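Local coordinates for protein Atp-dependent DNA ligase (Psychromonas sp., PDB 4D05) that joins DNA ends with ATP as cofactor, probably sealing nicks in duplex DNA by way of an enzyme-adenylate intermediate, at residues T184-L189 and G209-I214; R236-T241 and P246-F251. All blocks are in the same frame, centred on the assembly; numbering follows the deposited sequence.

Interaction 1: T184-L189 and G209-I214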
loop_
_atom_site.group_PDB
_atom_site.type_symbol
_atom_site.label_atom_id
_atom_site.label_comp_id
_atom_site.label_asym_id
_atom_site.label_seq_id
_atom_site.Cartn_x
_atom_site.Cartn_y
_atom_site.Cartn_z
ATOM N N THR A 184 -23.477 0.741 2.054
ATOM C CA THR A 184 -24.736 0.013 2.138
ATOM C C THR A 184 -25.648 0.424 0.983
ATOM O O THR A 184 -25.823 1.611 0.729
ATOM C CB THR A 184 -25.424 0.303 3.484
ATOM O OG1 THR A 184 -24.596 -0.167 4.545
ATOM C CG2 THR A 184 -26.800 -0.366 3.584
ATOM N N VAL A 185 -26.223 -0.555 0.284
ATOM C CA VAL A 185 -27.150 -0.254 -0.792
ATOM C C VAL A 185 -28.443 0.265 -0.163
ATOM O O VAL A 185 -29.011 -0.405 0.704
ATOM C CB VAL A 185 -27.490 -1.507 -1.631
ATOM C CG1 VAL A 185 -28.486 -1.151 -2.743
ATOM C CG2 VAL A 185 -26.219 -2.092 -2.221
ATOM N N ILE A 186 -28.924 1.436 -0.588
ATOM C CA ILE A 186 -30.144 1.983 0.024
ATOM C C ILE A 186 -31.316 2.135 -0.932
ATOM O O ILE A 186 -32.457 2.207 -0.476
ATOM C CB ILE A 186 -29.891 3.336 0.768
ATOM C CG1 ILE A 186 -29.463 4.471 -0.189
ATOM C CG2 ILE A 186 -28.790 3.183 1.813
ATOM C CD1 ILE A 186 -29.418 5.836 0.474
ATOM N N ALA A 187 -31.055 2.145 -2.239
ATOM C CA ALA A 187 -32.140 2.256 -3.218
ATOM C C ALA A 187 -31.650 1.844 -4.596
ATOM O O ALA A 187 -30.434 1.812 -4.863
ATOM C CB ALA A 187 -32.642 3.675 -3.268
ATOM N N TYR A 188 -32.617 1.524 -5.454
ATOM C CA TYR A 188 -32.360 1.296 -6.870
ATOM C C TYR A 188 -32.785 2.498 -7.703
ATOM O O TYR A 188 -33.746 3.207 -7.370
ATOM C CB TYR A 188 -33.149 0.102 -7.386
ATOM C CG TYR A 188 -32.872 -1.205 -6.709
ATOM C CD1 TYR A 188 -31.595 -1.565 -6.321
ATOM C CD2 TYR A 188 -33.909 -2.093 -6.468
ATOM C CE1 TYR A 188 -31.352 -2.792 -5.712
ATOM C CE2 TYR A 188 -33.687 -3.312 -5.871
ATOM C CZ TYR A 188 -32.402 -3.662 -5.507
ATOM O OH TYR A 188 -32.197 -4.880 -4.925
ATOM N N LEU A 189 -32.082 2.678 -8.825
ATOM C CA LEU A 189 -32.445 3.666 -9.834
ATOM C C LEU A 189 -32.730 2.881 -11.106
ATOM O O LEU A 189 -31.804 2.410 -11.759
ATOM C CB LEU A 189 -31.302 4.673 -10.061
ATOM C CG LEU A 189 -30.951 5.531 -8.833
ATOM C CD1 LEU A 189 -29.743 6.438 -9.087
ATOM C CD2 LEU A 189 -32.117 6.365 -8.364
ATOM N N GLY A 209 -20.712 8.435 5.665
ATOM C CA GLY A 209 -22.032 9.040 5.700
ATOM C C GLY A 209 -22.421 9.752 4.412
ATOM O O GLY A 209 -23.371 10.555 4.405
ATOM N N VAL A 210 -21.688 9.477 3.329
ATOM C CA VAL A 210 -21.986 10.091 2.049
ATOM C C VAL A 210 -22.858 9.166 1.203
ATOM O O VAL A 210 -22.562 7.968 1.046
ATOM C CB VAL A 210 -20.698 10.417 1.288
ATOM C CG1 VAL A 210 -21.032 10.985 -0.082
ATOM C CG2 VAL A 210 -19.839 11.381 2.112
ATOM N N THR A 211 -23.956 9.706 0.692
ATOM C CA THR A 211 -24.827 8.977 -0.214
ATOM C C THR A 211 -24.501 9.382 -1.659
ATOM O O THR A 211 -24.405 10.572 -1.993
ATOM C CB THR A 211 -26.315 9.257 0.095
ATOM O OG1 THR A 211 -26.607 8.788 1.401
ATOM C CG2 THR A 211 -27.239 8.561 -0.883
ATOM N N PHE A 212 -24.362 8.388 -2.522
ATOM C CA PHE A 212 -24.000 8.638 -3.923
ATOM C C PHE A 212 -24.425 7.523 -4.825
ATOM O O PHE A 212 -24.757 6.414 -4.370
ATOM C CB PHE A 212 -22.490 8.913 -4.093
ATOM C CG PHE A 212 -21.613 7.778 -3.672
ATOM C CD1 PHE A 212 -21.317 7.582 -2.330
ATOM C CD2 PHE A 212 -21.096 6.893 -4.619
ATOM C CE1 PHE A 212 -20.501 6.512 -1.927
ATOM C CE2 PHE A 212 -20.267 5.845 -4.251
ATOM C CZ PHE A 212 -19.979 5.646 -2.884
ATOM N N LYS A 213 -24.437 7.842 -6.117
ATOM C CA LYS A 213 -24.855 6.903 -7.163
ATOM C C LYS A 213 -23.687 6.089 -7.708
ATOM O O LYS A 213 -22.625 6.630 -7.972
ATOM C CB LYS A 213 -25.474 7.703 -8.309
ATOM C CG LYS A 213 -25.930 6.889 -9.479
ATOM C CD LYS A 213 -26.594 7.749 -10.536
ATOM C CE LYS A 213 -25.573 8.409 -11.450
ATOM N NZ LYS A 213 -26.312 8.987 -12.612
ATOM N N ILE A 214 -23.920 4.805 -7.946
ATOM C CA ILE A 214 -22.997 3.942 -8.651
ATOM C C ILE A 214 -23.720 3.306 -9.822
ATOM O O ILE A 214 -24.676 2.525 -9.626
ATOM C CB ILE A 214 -22.404 2.837 -7.744
ATOM C CG1 ILE A 214 -21.592 3.457 -6.617
ATOM C CG2 ILE A 214 -21.546 1.870 -8.552
ATOM C CD1 ILE A 214 -21.145 2.431 -5.583
#

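Interaction 2: R236-T241 and P246-F251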
loop_
_atom_site.group_PDB
_atom_site.type_symbol
_atom_site.label_atom_id
_atom_site.label_comp_id
_atom_site.label_asym_id
_atom_site.label_seq_id
_atom_site.Cartn_x
_atom_site.Cartn_y
_atom_site.Cartn_z
ATOM N N ARG A 236 -15.207 0.583 -5.774
ATOM C CA ARG A 236 -13.862 0.951 -6.151
ATOM C C ARG A 236 -13.894 2.402 -6.584
ATOM O O ARG A 236 -14.907 2.877 -7.122
ATOM C CB ARG A 236 -13.424 0.024 -7.288
ATOM C CG ARG A 236 -12.046 0.295 -7.820
ATOM C CD ARG A 236 -11.632 -0.790 -8.762
ATOM N NE ARG A 236 -11.625 -2.105 -8.118
ATOM C CZ ARG A 236 -11.326 -3.233 -8.762
ATOM N NH1 ARG A 236 -11.003 -3.220 -10.065
ATOM N NH2 ARG A 236 -11.338 -4.384 -8.116
ATOM N N PHE A 237 -12.824 3.149 -6.292
ATOM C CA PHE A 237 -12.812 4.573 -6.580
ATOM C C PHE A 237 -11.382 5.091 -6.556
ATOM O O PHE A 237 -10.468 4.367 -6.217
ATOM C CB PHE A 237 -13.655 5.321 -5.538
ATOM C CG PHE A 237 -13.041 5.342 -4.163
ATOM C CD1 PHE A 237 -13.115 4.245 -3.344
ATOM C CD2 PHE A 237 -12.379 6.481 -3.689
ATOM C CE1 PHE A 237 -12.551 4.262 -2.072
ATOM C CE2 PHE A 237 -11.819 6.501 -2.400
ATOM C CZ PHE A 237 -11.919 5.384 -1.597
ATOM N N THR A 238 -11.199 6.352 -6.868
ATOM C CA THR A 238 -9.887 6.960 -6.606
ATOM C C THR A 238 -10.047 8.444 -6.271
ATOM O O THR A 238 -10.462 9.238 -7.106
ATOM C CB THR A 238 -8.899 6.694 -7.756
ATOM O OG1 THR A 238 -7.627 7.232 -7.380
ATOM C CG2 THR A 238 -9.353 7.336 -9.050
ATOM N N GLY A 239 -9.769 8.795 -5.019
ATOM C CA GLY A 239 -9.924 10.163 -4.552
ATOM C C GLY A 239 -11.366 10.595 -4.368
ATOM O O GLY A 239 -12.280 9.787 -4.464
ATOM N N LYS A 240 -11.565 11.887 -4.123
ATOM C CA LYS A 240 -12.884 12.429 -3.874
ATOM C C LYS A 240 -13.180 13.569 -4.815
ATOM O O LYS A 240 -12.274 14.269 -5.288
ATOM C CB LYS A 240 -12.971 12.964 -2.455
ATOM C CG LYS A 240 -12.630 11.937 -1.401
ATOM C CD LYS A 240 -13.735 10.904 -1.297
ATOM C CE LYS A 240 -13.488 9.899 -0.179
ATOM N NZ LYS A 240 -13.153 10.536 1.137
ATOM N N THR A 241 -14.462 13.765 -5.084
ATOM C CA THR A 241 -14.867 14.866 -5.919
ATOM C C THR A 241 -15.550 15.820 -4.979
ATOM O O THR A 241 -15.336 15.748 -3.766
ATOM C CB THR A 241 -15.773 14.419 -7.107
ATOM O OG1 THR A 241 -16.095 15.549 -7.936
ATOM C CG2 THR A 241 -17.031 13.818 -6.628
ATOM N N PRO A 246 -16.873 9.698 -3.374
ATOM C CA PRO A 246 -15.799 8.930 -4.033
ATOM C C PRO A 246 -15.826 9.099 -5.550
ATOM O O PRO A 246 -16.880 9.003 -6.194
ATOM C CB PRO A 246 -16.105 7.472 -3.639
ATOM C CG PRO A 246 -16.851 7.610 -2.312
ATOM C CD PRO A 246 -17.699 8.858 -2.500
ATOM N N ARG A 247 -14.654 9.362 -6.112
ATOM C CA ARG A 247 -14.536 9.698 -7.513
ATOM C C ARG A 247 -14.373 8.446 -8.381
ATOM O O ARG A 247 -13.655 7.506 -8.029
ATOM C CB ARG A 247 -13.339 10.658 -7.679
ATOM C CG ARG A 247 -13.405 11.598 -8.858
ATOM C CD ARG A 247 -12.267 12.680 -8.796
ATOM N NE ARG A 247 -10.991 12.031 -8.549
ATOM C CZ ARG A 247 -9.947 12.577 -7.940
ATOM N NH1 ARG A 247 -9.990 13.835 -7.481
ATOM N NH2 ARG A 247 -8.849 11.841 -7.786
ATOM N N PHE A 248 -15.059 8.436 -9.516
ATOM C CA PHE A 248 -15.015 7.322 -10.477
ATOM C C PHE A 248 -15.423 6.014 -9.805
ATOM O O PHE A 248 -14.820 4.976 -10.032
ATOM C CB PHE A 248 -13.614 7.216 -11.105
ATOM C CG PHE A 248 -13.114 8.523 -11.643
ATOM C CD1 PHE A 248 -13.921 9.294 -12.475
ATOM C CD2 PHE A 248 -11.849 8.993 -11.317
ATOM C CE1 PHE A 248 -13.472 10.505 -12.940
ATOM C CE2 PHE A 248 -11.400 10.205 -11.793
ATOM C CZ PHE A 248 -12.205 10.952 -12.604
ATOM N N ALA A 249 -16.465 6.073 -8.981
ATOM C CA ALA A 249 -16.897 4.927 -8.203
ATOM C C ALA A 249 -17.593 3.870 -9.078
ATOM O O ALA A 249 -18.365 4.200 -9.986
ATOM C CB ALA A 249 -17.819 5.396 -7.125
ATOM N N SER A 250 -17.261 2.614 -8.833
ATOM C CA SER A 250 -17.852 1.510 -9.553
ATOM C C SER A 250 -18.123 0.371 -8.570
ATOM O O SER A 250 -17.484 0.254 -7.540
ATOM C CB SER A 250 -16.929 1.043 -10.685
ATOM O OG SER A 250 -15.704 0.598 -10.147
ATOM N N PHE A 251 -19.050 -0.485 -8.940
ATOM C CA PHE A 251 -19.447 -1.623 -8.133
ATOM C C PHE A 251 -18.426 -2.731 -8.251
ATOM O O PHE A 251 -18.011 -3.068 -9.361
ATOM C CB PHE A 251 -20.815 -2.134 -8.597
ATOM C CG PHE A 251 -21.296 -3.375 -7.860
ATOM C CD1 PHE A 251 -21.767 -3.281 -6.568
ATOM C CD2 PHE A 251 -21.310 -4.603 -8.476
ATOM C CE1 PHE A 251 -22.200 -4.413 -5.895
ATOM C CE2 PHE A 251 -21.754 -5.733 -7.811
ATOM C CZ PHE A 251 -22.200 -5.640 -6.537
#

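Interaction 1: T184-L189 and G209-I214
In the antiparallel sheet of the OB domain, Ile186 and Leu189 of strand 179-190 reach across the intervening strand 199-206 to meet Thr211 and Lys213 of strand 211-214. The CA atoms of Ile186 and Thr211 are 8.8 Å apart, too far for backbone pairing, and the touching parts run only 29° apart in direction, as expected for next-but-one strands of an antiparallel sheet. A classic beta bulge lies within 184-189, where Ile186 and Ala187 both face Leu203. The extra residue shifts the usual alternation, and the side chains of Ile186 and Leu189, three positions apart, both come to this face.

Two side-chain contacts span the gap, one between methyls and one between a methyl and a lysine methylene. Ile186 CD1 stands 3.7 Å from Thr211 CG2. Thr211 chi1 of -63° sets OG1 beside the backbone N and sends CG2 the other way, which gives the methyl the closer approach; Thr211 OG1 is 4.2 Å from Ile186 CD1. Leu189 meets the lysine at about a right angle, its CD1 lying 3.7 Å from Lys213 CD and 3.9 Å from Lys213 CG. Beneath this layer Thr211 rests on Lys205 and Lys213 on Ala201, both of strand 199-206.

No hydrogen bond joins the segments and they bury just 120 Å² together, so the contact is a small apolar surface patch, non-directional, in which lysine contributes methylenes and not its charge.

Interaction 2: R236-T241 and P246-F251
Arg236 and Ser250 form an antiparallel hydrogen-bonded pair where the two arms of a beta hairpin, 236-241 and 246-251, come together. Arg236 N donates to Ser250 O at 2.9 Å, and Ser250 N returns a bond to Arg236 O. Toward the turn, Thr238 N bonds to Arg247 O, and Arg247 N reaches Gly239 O at 2.9 Å. Two steps from Arg236 to Thr238 thus face three from Ser250 to Arg247, the additional residue being accommodated near Phe248, whose phi is positive (57°).

Phe237 and Pro246 make the apolar packing, crossing obliquely with Pro246 CB 3.8 Å from Phe237 CG, and Thr238 CG2 touches Phe248 CD2 at the ring edge, in its plane, also at 3.8 Å.

The Arg247 side chain bends at chi3 (49°) and turns its guanidinium across the turn. Lys240 N lies over the centre of one face, 4.1 Å above the plane, while Arg247 NH2 is 3.1 Å from Thr238 O and Arg247 NH1 3.2 Å from Lys240 O. A leucine here would probably leave those two carbonyl oxygens without the positive group beside them and take away the flat surface packed against Gly239 and Lys240.

Outside the two segments, Lys240 NZ makes a hydrogen bond to Asn244 OD1 and a salt bridge to Glu208 OE2. Phe237 packs on strand 179-190, its backbone bonded to Glu179, and Pro246 and Ala249 rest on Phe212 of strand 211-214.

Both contacts belong to the five-stranded antiparallel sheet of the OB domain, with centres about 13 Å apart. They come in series along the chain: interaction 1 closes at strand 211-214 before interaction 2 opens at strand 232-237, which neighbours strand 179-190 in the sheet. Strand 211-214 joins them through its buried side chains: Phe212 CE1 lies 3.7 Å from Pro246 CD, and Ile214 CG2 is 3.5 Å from Phe251 N. Because 211-214 and 250-256 are the sheet's outermost strands, this packing brings its two margins together, consistent with the closed barrel of an OB fold, a domain that in DNA ligases generally helps to grip DNA.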